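Local coordinates for protein arylalkylamine N-Acetyltransferase 2 (Aedes aegypti, PDB 4FD5) that probably transfers the acyl group of acyl-CoA to arylalkylamines, turning dopamine into N-acetyldopamine and serotonin into N-acylserotonins, at residues A[77-82]-A[134-139]. Residues are numbered along the deposited sequence; the frame is centred on the assembly and turned at random.
Sequences GVALNG and RILSVD
V78 and L80 pair with S137 and I135 in an antiparallel ladder, the axes of the two short segments approaching to 4.6 Å with directions 178° apart. V78 and S137 exchange two backbone hydrogen bonds, V78 N to S137 O at 2.8 Å and S137 N to V78 O at 2.9 Å. At the next hydrogen-bonded pair L80 N donates to I135 O, while L80 O is gripped twice, by R134 N at 2.7 Å nearly in line with the carbonyl and by I135 N at 3.1 Å on a lone pair. R134 and I135 thus both face L80, a classic beta bulge. Between these pairs, A79 CA makes a CA-H...O contact with I135 O and L136 CA one with V78 O.

L80 and I135 meet flank to flank, CB to CB at 4.0 Å, on the same face as V78 and S137, where CG2 of V78 lies against CB of S137. L26 and S56, from helices 19-29 and 50-60, touch both L80 and I135, and S137 OG hydrogen-bonds to H25 NE2. In the GNAT fold, these neighbouring strands belong to the central mixed sheet, and strand 129-138 leads into the turn, its signature starting at R141, that in relatives binds the pyrophosphate of CoA. Helix 147-161 covers the other face, with S155 against A79 and L151 and I152 against L136. CD1 of L136 leans toward strand 75-85, coming within 3.9 Å of V78 O.

From the bulge, the side chain of R134 runs extended from CG to NE alongside the partner strand and lays its guanidinium over G82, whose CA sits 3.5 Å above the centre of the plane. The guanidinium is anchored by a salt bridge from NE to E132 and a hydrogen bond from NH1 to T59 OG1.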
loop_
_atom_site.group_PDB
_atom_site.type_symbol
_atom_site.label_atom_id
_atom_site.label_comp_id
_atom_site.label_asym_id
_atom_site.label_seq_id
_atom_site.Cartn_x
_atom_site.Cartn_y
_atom_site.Cartn_z
ATOM N N GLY A 77 -11.388 -0.383 9.282
ATOM C CA GLY A 77 -10.226 -0.676 8.447
ATOM C C GLY A 77 -10.273 0.126 7.167
ATOM O O GLY A 77 -11.307 0.703 6.859
ATOM N N VAL A 78 -9.173 0.171 6.424
ATOM C CA VAL A 78 -9.160 0.871 5.137
ATOM C C VAL A 78 -8.323 0.151 4.075
ATOM O O VAL A 78 -7.382 -0.585 4.381
ATOM C CB VAL A 78 -8.606 2.304 5.268
ATOM C CG1 VAL A 78 -9.520 3.151 6.170
ATOM C CG2 VAL A 78 -7.163 2.287 5.761
ATOM N N ALA A 79 -8.672 0.418 2.820
ATOM C CA ALA A 79 -7.814 0.141 1.682
ATOM C C ALA A 79 -7.582 1.471 0.993
ATOM O O ALA A 79 -8.508 2.032 0.407
ATOM C CB ALA A 79 -8.492 -0.816 0.724
ATOM N N LEU A 80 -6.367 1.997 1.105
ATOM C CA LEU A 80 -6.043 3.240 0.412
ATOM C C LEU A 80 -5.509 2.832 -0.946
ATOM O O LEU A 80 -4.495 2.107 -1.036
ATOM C CB LEU A 80 -5.006 4.069 1.165
ATOM C CG LEU A 80 -5.558 5.116 2.131
ATOM C CD1 LEU A 80 -6.361 4.465 3.213
ATOM C CD2 LEU A 80 -4.477 6.007 2.712
ATOM N N ASN A 81 -6.189 3.340 -1.977
ATOM C CA ASN A 81 -5.930 2.974 -3.361
ATOM C C ASN A 81 -5.635 4.210 -4.183
ATOM O O ASN A 81 -6.264 5.254 -3.994
ATOM C CB ASN A 81 -7.145 2.270 -3.967
ATOM C CG ASN A 81 -7.576 1.055 -3.165
ATOM O OD1 ASN A 81 -6.742 0.247 -2.743
ATOM N ND2 ASN A 81 -8.873 0.934 -2.925
ATOM N N GLY A 82 -4.665 4.091 -5.081
ATOM C CA GLY A 82 -4.314 5.204 -5.959
ATOM C C GLY A 82 -4.382 4.845 -7.426
ATOM O O GLY A 82 -4.454 3.682 -7.799
ATOM N N ARG A 134 -2.484 0.564 -2.084
ATOM C CA ARG A 134 -1.287 1.090 -1.438
ATOM C C ARG A 134 -1.192 0.748 0.033
ATOM O O ARG A 134 -0.100 0.432 0.524
ATOM C CB ARG A 134 -1.192 2.601 -1.637
ATOM C CG ARG A 134 -1.035 2.933 -3.100
ATOM C CD ARG A 134 -0.855 4.433 -3.361
ATOM N NE ARG A 134 -0.594 4.613 -4.783
ATOM C CZ ARG A 134 -0.811 5.727 -5.475
ATOM N NH1 ARG A 134 -1.281 6.818 -4.879
ATOM N NH2 ARG A 134 -0.546 5.740 -6.778
ATOM N N ILE A 135 -2.318 0.859 0.739
ATOM C CA ILE A 135 -2.352 0.471 2.143
ATOM C C ILE A 135 -3.561 -0.411 2.397
ATOM O O ILE A 135 -4.650 -0.102 1.927
ATOM C CB ILE A 135 -2.463 1.699 3.075
ATOM C CG1 ILE A 135 -1.151 2.484 3.051
ATOM C CG2 ILE A 135 -2.811 1.263 4.492
ATOM C CD1 ILE A 135 -1.145 3.678 4.000
ATOM N N LEU A 136 -3.368 -1.508 3.129
ATOM C CA LEU A 136 -4.480 -2.326 3.608
ATOM C C LEU A 136 -4.288 -2.464 5.111
ATOM O O LEU A 136 -3.264 -2.997 5.565
ATOM C CB LEU A 136 -4.463 -3.705 2.931
ATOM C CG LEU A 136 -5.493 -4.734 3.403
ATOM C CD1 LEU A 136 -6.912 -4.232 3.167
ATOM C CD2 LEU A 136 -5.249 -6.039 2.677
ATOM N N SER A 137 -5.263 -1.978 5.873
ATOM C CA SER A 137 -5.097 -1.828 7.323
ATOM C C SER A 137 -6.402 -2.171 8.033
ATOM O O SER A 137 -7.464 -1.720 7.612
ATOM C CB SER A 137 -4.709 -0.370 7.641
ATOM O OG SER A 137 -4.595 -0.176 9.041
ATOM N N VAL A 138 -6.337 -2.994 9.084
ATOM C CA VAL A 138 -7.527 -3.319 9.864
ATOM C C VAL A 138 -7.196 -3.161 11.341
ATOM O O VAL A 138 -6.214 -3.727 11.822
ATOM C CB VAL A 138 -8.010 -4.766 9.600
ATOM C CG1 VAL A 138 -9.238 -5.104 10.485
ATOM C CG2 VAL A 138 -8.323 -4.956 8.132
ATOM N N ASP A 139 -7.997 -2.361 12.034
ATOM C CA ASP A 139 -7.845 -2.085 13.460
ATOM C C ASP A 139 -7.926 -3.402 14.248
ATOM O O ASP A 139 -8.777 -4.242 13.957
ATOM C CB ASP A 139 -8.959 -1.125 13.900
ATOM C CG ASP A 139 -8.790 -0.639 15.329
ATOM O OD1 ASP A 139 -8.814 -1.480 16.250
ATOM O OD2 ASP A 139 -8.645 0.590 15.541
#